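Local coordinates for protein adenylyl-sulfate kinase 1, chloroplastic (Arabidopsis thaliana, PDB 4FXP) that phosphorylates adenosine 5'-phosphosulfate with ATP to give 3'-phosphoadenylyl sulfate, the activated sulfate of plant metabolism, as a disulfide-linked homodimer, at residues S36-L41 and S103-Y108; P107-R112 and Y163-N168. All coordinates share one frame; numbering follows the deposited sequence. Where two conformers were deposited one is given.

Interaction 1 (S36-L41 and S103-Y108); sequences SGKSTL and SLISPY. With ADX (adenosine-5'-phosphosulfate), chain D; SO4 (sulfate ion), chain E.
Lys38 lies against the backbone that leaves strand 99-103, and its aliphatic chain makes nearly all of the contact between the P-loop (Walker A) and the loop that holds the substrate. The close-packed part is at the backbone of Leu104 and Ile105: Lys38 CD passes 3.6 Å from Leu104 O, and Lys38 CE lies 3.8 Å from Ile105 N. A closer approach of Ser103 OG to Lys38 CB belongs to one of two modelled conformers and is doubtful. The lysine chain bends at chi3 and chi4, which carries NZ back to the sulfate ion, where it bonds O4 at 2.7 Å; Gly32 O is a second acceptor for NZ. The other side of the contact is loose: Ser39 only skirts Ser103, and the sulfate, probably from the crystallisation liquor, lies on the ATP-binding loop at the start of helix 38-51. On the far side of the lysine, Ile105 N donates to ADX O2A at 3.0 Å with a nearly straight bond (167°), and Ser106 N reaches ADX O3B at 2.9 Å. Replacing Lys38 by a methionine would probably leave sulfate O4 without its charged partner and Gly32 O without its lysine donor. No hydrogen bond joins the two segments directly; amides of each hold a separate anion, Gly37, Lys38 and Ser39 the sulfate, Ile105 and Ser106 the substrate, consistent with a junction between the ATP and adenosine-5'-phosphosulfate sites.

Interaction 2 (P107-R112 and Y163-N168); sequences PYRTDR and YEPPLN
Glu164 O is gripped by both terminal nitrogens of Arg112, NH1 at 3.0 Å and NH2 at 2.9 Å, an end-on fork on one carbonyl oxygen that lies in the guanidinium plane. This fork ties the start of helix 109-117 to the loop before strand 171-173 in the P-loop kinase fold. NE of the same arginine forms a salt bridge with Glu126 on strand 124-129, so the flat group is held from more than one edge and its rotation is fixed. Pro166 packs its ring across Arg112 NH2, while the hydroxyl of Tyr163, bonded to Thr31, stands over one guanidinium face.

Glu164 also works through its side chain. With CG anti to the carbonyl carbon (chi1 -53°) and the chain extended beyond it, OE1 arrives at the first turn of the helix and accepts from Arg109 N at 2.9 Å, nearly along the C-O axis. A water links that oxygen to Thr110 N, so two amides of the first turn are served, one directly. The carboxylate would probably be stabilised by the helix N-terminus. The backbone N of the same glutamate donates to Pro107 O at 2.7 Å, in the carbonyl plane, and Pro107 CB rests on Tyr163 CD1.

Towards the outer end, Leu167 CD1 lies over one face of the Arg109 guanidinium and Glu164 CB over the opposite face, at 3.7 Å from CZ. Between them Arg109 NH1 points in its own plane at Pro165 O, 2.8 Å away with an N-H...O angle of 165°.

Interaction 1 is the more buried of the two and lies nearer the centre of the chain, whereas interaction 2 is partly buried and reaches the surface at Leu167. They follow one another along the chain, sharing Pro107 and Tyr108, where the substrate loop runs into helix 109-117. Their chemistry differs: the segments 36-41 and 103-108 meet by van der Waals contact and direct several backbone amides, and the Lys38 amine, at bound anions, while 107-112 and 163-168 are joined directly by hydrogen bonds and bury more surface between them. Ser106 O probably accepts a hydrogen bond from Arg112 NH1 and Ile105 O packs on Tyr163 CE1, so the two contacts meet at the backbone of Ile105 and Ser106.

Interaction 1 (S36-L41 and S103-Y108)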
loop_
_atom_site.group_PDB
_atom_site.type_symbol
_atom_site.label_atom_id
_atom_site.label_comp_id
_atom_site.label_asym_id
_atom_site.label_seq_id
_atom_site.Cartn_x
_atom_site.Cartn_y
_atom_site.Cartn_z
ATOM N N SER A 36 16.627 1.782 18.583
ATOM C CA SER A 36 17.288 3.018 18.164
ATOM C C SER A 36 16.331 4.206 18.058
ATOM O O SER A 36 16.749 5.309 17.703
ATOM C CB SER A 36 18.059 2.829 16.840
ATOM O OG SER A 36 17.190 2.496 15.767
ATOM N N GLY A 37 15.058 3.986 18.375
ATOM C CA GLY A 37 14.073 5.056 18.352
ATOM C C GLY A 37 13.304 5.281 17.052
ATOM O O GLY A 37 12.724 6.351 16.849
ATOM N N LYS A 38 13.288 4.288 16.165
ATOM C CA LYS A 38 12.583 4.432 14.895
ATOM C C LYS A 38 11.095 4.722 15.115
ATOM O O LYS A 38 10.524 5.622 14.498
ATOM C CB LYS A 38 12.720 3.154 14.046
ATOM C CG LYS A 38 14.159 2.776 13.644
ATOM C CD LYS A 38 14.141 1.577 12.687
ATOM C CE LYS A 38 13.551 0.331 13.345
ATOM N NZ LYS A 38 14.435 -0.140 14.474
ATOM N N SER A 39 10.466 3.940 15.984
ATOM C CA SER A 39 9.012 3.997 16.114
ATOM C C SER A 39 8.573 5.273 16.818
ATOM O O SER A 39 7.553 5.861 16.453
ATOM C CB SER A 39 8.450 2.744 16.809
ATOM O OG SER A 39 8.782 2.733 18.186
ATOM N N THR A 40 9.347 5.723 17.806
ATOM C CA THR A 40 8.984 6.968 18.486
ATOM C C THR A 40 9.234 8.172 17.578
ATOM O O THR A 40 8.523 9.174 17.644
ATOM C CB THR A 40 9.675 7.137 19.854
ATOM O OG1 THR A 40 11.089 6.999 19.693
ATOM C CG2 THR A 40 9.168 6.082 20.828
ATOM N N LEU A 41 10.235 8.066 16.715
ATOM C CA LEU A 41 10.466 9.108 15.725
ATOM C C LEU A 41 9.318 9.133 14.712
ATOM O O LEU A 41 8.783 10.194 14.406
ATOM C CB LEU A 41 11.797 8.908 15.000
ATOM C CG LEU A 41 11.905 9.857 13.803
ATOM C CD1 LEU A 41 12.054 11.291 14.273
ATOM C CD2 LEU A 41 13.035 9.455 12.880
ATOM N N SER A 103 9.196 2.240 8.602
ATOM C CA SER A 103 10.031 2.100 9.786
ATOM C C SER A 103 10.300 0.621 10.019
ATOM O O SER A 103 9.465 -0.094 10.569
ATOM C CB SER A 103 9.329 2.741 10.984
ATOM O OG SER A 103 10.090 2.611 12.167
ATOM N N LEU A 104 11.448 0.163 9.543
ATOM C CA LEU A 104 11.825 -1.241 9.602
ATOM C C LEU A 104 13.290 -1.272 9.956
ATOM O O LEU A 104 14.019 -0.351 9.607
ATOM C CB LEU A 104 11.711 -1.874 8.218
ATOM C CG LEU A 104 10.420 -2.439 7.636
ATOM C CD1 LEU A 104 9.349 -1.370 7.521
ATOM C CD2 LEU A 104 10.751 -3.021 6.276
ATOM N N ILE A 105 13.740 -2.332 10.614
ATOM C CA ILE A 105 15.163 -2.452 10.901
ATOM C C ILE A 105 15.933 -2.325 9.588
ATOM O O ILE A 105 16.924 -1.589 9.511
ATOM C CB ILE A 105 15.475 -3.781 11.620
ATOM C CG1 ILE A 105 14.844 -3.774 13.021
ATOM C CG2 ILE A 105 16.982 -4.022 11.692
ATOM C CD1 ILE A 105 15.051 -5.063 13.810
ATOM N N SER A 106 15.492 -3.033 8.560
ATOM C CA SER A 106 16.027 -2.958 7.209
ATOM C C SER A 106 17.548 -2.975 7.194
ATOM O O SER A 106 18.128 -2.037 6.786
ATOM C CB SER A 106 15.439 -1.777 6.429
ATOM O OG SER A 106 15.486 -0.603 7.149
ATOM N N PRO A 107 18.161 -4.033 7.711
ATOM C CA PRO A 107 19.597 -4.051 8.001
ATOM C C PRO A 107 20.557 -4.098 6.818
ATOM O O PRO A 107 21.738 -3.804 7.007
ATOM C CB PRO A 107 19.736 -5.331 8.837
ATOM C CG PRO A 107 18.661 -6.230 8.301
ATOM C CD PRO A 107 17.515 -5.326 7.930
ATOM N N TYR A 108 20.092 -4.461 5.633
ATOM C CA TYR A 108 21.015 -4.643 4.512
ATOM C C TYR A 108 20.992 -3.472 3.538
ATOM O O TYR A 108 19.934 -3.088 3.045
ATOM C CB TYR A 108 20.714 -5.943 3.765
ATOM C CG TYR A 108 20.626 -7.164 4.652
ATOM C CD1 TYR A 108 21.679 -7.535 5.481
ATOM C CD2 TYR A 108 19.491 -7.954 4.651
ATOM C CE1 TYR A 108 21.590 -8.665 6.289
ATOM C CE2 TYR A 108 19.395 -9.077 5.447
ATOM C CZ TYR A 108 20.437 -9.431 6.261
ATOM O OH TYR A 108 20.309 -10.557 7.044
HETATM S SB ADX D . 13.646 -6.500 9.092
HETATM O O1B ADX D . 13.085 -7.533 8.262
HETATM O O2B ADX D . 15.074 -6.802 9.349
HETATM O O3B ADX D . 13.524 -5.198 8.404
HETATM P PA ADX D . 11.528 -5.873 10.764
HETATM O O1A ADX D . 10.623 -6.130 9.602
HETATM O O2A ADX D . 11.636 -4.398 11.107
HETATM O O3A ADX D . 12.956 -6.485 10.429
HETATM O "O5'" ADX D . 11.024 -6.667 12.032
HETATM C "C5'" ADX D . 11.607 -6.495 13.302
HETATM C "C4'" ADX D . 10.838 -6.981 14.429
HETATM O "O4'" ADX D . 10.709 -8.396 14.313
HETATM C "C3'" ADX D . 11.525 -6.741 15.735
HETATM O "O3'" ADX D . 10.983 -5.627 16.384
HETATM C "C2'" ADX D . 11.202 -7.884 16.506
HETATM O "O2'" ADX D . 9.986 -7.646 17.153
HETATM C "C1'" ADX D . 10.940 -8.986 15.558
HETATM N N9 ADX D . 11.974 -9.978 15.487
HETATM C C8 ADX D . 11.787 -11.312 15.605
HETATM N N7 ADX D . 12.950 -11.930 15.339
HETATM C C5 ADX D . 13.874 -10.989 15.036
HETATM C C6 ADX D . 15.235 -11.032 14.682
HETATM N N6 ADX D . 15.885 -12.295 14.555
HETATM N N1 ADX D . 15.908 -9.879 14.437
HETATM C C2 ADX D . 15.282 -8.691 14.535
HETATM N N3 ADX D . 13.970 -8.619 14.863
HETATM C C4 ADX D . 13.254 -9.738 15.124
HETATM S S SO4 E . 12.951 1.144 17.645
HETATM O O1 SO4 E . 11.610 1.527 17.180
HETATM O O2 SO4 E . 13.235 1.929 18.845
HETATM O O3 SO4 E . 13.038 -0.285 17.925
HETATM O O4 SO4 E . 13.943 1.444 16.618
#

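Interaction 2 (P107-R112 and Y163-N168)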
loop_
_atom_site.group_PDB
_atom_site.type_symbol
_atom_site.label_atom_id
_atom_site.label_comp_id
_atom_site.label_asym_id
_atom_site.label_seq_id
_atom_site.Cartn_x
_atom_site.Cartn_y
_atom_site.Cartn_z
ATOM N N PRO A 107 18.161 -4.033 7.711
ATOM C CA PRO A 107 19.597 -4.051 8.001
ATOM C C PRO A 107 20.557 -4.098 6.818
ATOM O O PRO A 107 21.738 -3.804 7.007
ATOM C CB PRO A 107 19.736 -5.331 8.837
ATOM C CG PRO A 107 18.661 -6.230 8.301
ATOM C CD PRO A 107 17.515 -5.326 7.930
ATOM N N TYR A 108 20.092 -4.461 5.633
ATOM C CA TYR A 108 21.015 -4.643 4.512
ATOM C C TYR A 108 20.992 -3.472 3.538
ATOM O O TYR A 108 19.934 -3.088 3.045
ATOM C CB TYR A 108 20.714 -5.943 3.765
ATOM C CG TYR A 108 20.626 -7.164 4.652
ATOM C CD1 TYR A 108 21.679 -7.535 5.481
ATOM C CD2 TYR A 108 19.491 -7.954 4.651
ATOM C CE1 TYR A 108 21.590 -8.665 6.289
ATOM C CE2 TYR A 108 19.395 -9.077 5.447
ATOM C CZ TYR A 108 20.437 -9.431 6.261
ATOM O OH TYR A 108 20.309 -10.557 7.044
ATOM N N ARG A 109 22.168 -2.920 3.256
ATOM C CA ARG A 109 22.291 -1.760 2.376
ATOM C C ARG A 109 21.758 -2.014 0.973
ATOM O O ARG A 109 21.114 -1.147 0.384
ATOM C CB ARG A 109 23.754 -1.277 2.290
ATOM C CG ARG A 109 24.135 -0.263 3.355
ATOM C CD ARG A 109 25.561 0.299 3.168
ATOM N NE ARG A 109 26.582 -0.737 3.234
ATOM C CZ ARG A 109 27.371 -0.966 4.283
ATOM N NH1 ARG A 109 27.284 -0.218 5.385
ATOM N NH2 ARG A 109 28.263 -1.946 4.222
ATOM N N THR A 110 22.042 -3.189 0.422
ATOM C CA THR A 110 21.642 -3.465 -0.957
ATOM C C THR A 110 20.120 -3.449 -1.100
ATOM O O THR A 110 19.578 -3.063 -2.143
ATOM C CB THR A 110 22.205 -4.807 -1.470
ATOM O OG1 THR A 110 21.913 -4.943 -2.866
ATOM C CG2 THR A 110 21.604 -5.982 -0.707
ATOM N N ASP A 111 19.435 -3.859 -0.040
ATOM C CA ASP A 111 17.981 -3.922 -0.074
ATOM C C ASP A 111 17.363 -2.541 0.092
ATOM O O ASP A 111 16.426 -2.195 -0.628
ATOM C CB ASP A 111 17.461 -4.922 0.958
ATOM C CG ASP A 111 17.895 -6.344 0.646
ATOM O OD1 ASP A 111 17.890 -6.709 -0.546
ATOM O OD2 ASP A 111 18.247 -7.093 1.583
ATOM N N ARG A 112 17.891 -1.736 1.014
ATOM C CA ARG A 112 17.434 -0.350 1.106
ATOM C C ARG A 112 17.742 0.408 -0.192
ATOM O O ARG A 112 16.919 1.185 -0.676
ATOM C CB ARG A 112 18.026 0.386 2.317
ATOM C CG ARG A 112 17.695 -0.233 3.675
ATOM C CD ARG A 112 18.104 0.679 4.836
ATOM N NE ARG A 112 19.494 1.133 4.690
ATOM C CZ ARG A 112 20.544 0.553 5.258
ATOM N NH1 ARG A 112 20.383 -0.512 6.034
ATOM N NH2 ARG A 112 21.766 1.036 5.048
ATOM N N TYR A 163 23.939 -5.595 10.897
ATOM C CA TYR A 163 23.297 -4.352 10.484
ATOM C C TYR A 163 24.319 -3.539 9.687
ATOM O O TYR A 163 25.439 -3.317 10.157
ATOM C CB TYR A 163 22.792 -3.522 11.679
ATOM C CG TYR A 163 22.114 -2.257 11.195
ATOM C CD1 TYR A 163 20.783 -2.280 10.772
ATOM C CD2 TYR A 163 22.816 -1.058 11.099
ATOM C CE1 TYR A 163 20.160 -1.132 10.282
ATOM C CE2 TYR A 163 22.201 0.099 10.616
ATOM C CZ TYR A 163 20.875 0.051 10.205
ATOM O OH TYR A 163 20.274 1.196 9.711
ATOM N N GLU A 164 23.935 -3.106 8.487
ATOM C CA GLU A 164 24.809 -2.325 7.622
ATOM C C GLU A 164 24.282 -0.900 7.501
ATOM O O GLU A 164 23.284 -0.659 6.821
ATOM C CB GLU A 164 24.894 -2.957 6.232
ATOM C CG GLU A 164 25.279 -4.423 6.227
ATOM C CD GLU A 164 25.221 -5.021 4.827
ATOM O OE1 GLU A 164 24.323 -4.634 4.050
ATOM O OE2 GLU A 164 26.073 -5.869 4.494
ATOM N N PRO A 165 24.953 0.057 8.165
ATOM C CA PRO A 165 24.493 1.451 8.152
ATOM C C PRO A 165 24.530 2.081 6.768
ATOM O O PRO A 165 25.346 1.687 5.939
ATOM C CB PRO A 165 25.487 2.161 9.085
ATOM C CG PRO A 165 26.636 1.230 9.228
ATOM C CD PRO A 165 26.095 -0.145 9.072
ATOM N N PRO A 166 23.647 3.060 6.519
ATOM C CA PRO A 166 23.634 3.797 5.252
ATOM C C PRO A 166 24.950 4.539 5.053
ATOM O O PRO A 166 25.477 5.114 6.006
ATOM C CB PRO A 166 22.501 4.809 5.449
ATOM C CG PRO A 166 21.624 4.207 6.500
ATOM C CD PRO A 166 22.547 3.467 7.413
ATOM N N LEU A 167 25.470 4.531 3.831
ATOM C CA LEU A 167 26.713 5.236 3.523
ATOM C C LEU A 167 26.440 6.673 3.081
ATOM O O LEU A 167 27.329 7.521 3.108
ATOM C CB LEU A 167 27.485 4.499 2.424
ATOM C CG LEU A 167 27.767 3.033 2.745
ATOM C CD1 LEU A 167 28.556 2.348 1.646
ATOM C CD2 LEU A 167 28.499 2.936 4.066
ATOM N N ASN A 168 25.212 6.941 2.654
ATOM C CA ASN A 168 24.865 8.270 2.171
ATOM C C ASN A 168 23.390 8.591 2.355
ATOM O O ASN A 168 22.676 8.845 1.385
ATOM C CB ASN A 168 25.255 8.424 0.700
ATOM C CG ASN A 168 25.259 9.870 0.246
ATOM O OD1 ASN A 168 25.486 10.782 1.041
ATOM N ND2 ASN A 168 25.008 10.087 -1.040
HETATM O O HOH W 1 23.962 -5.136 1.566
#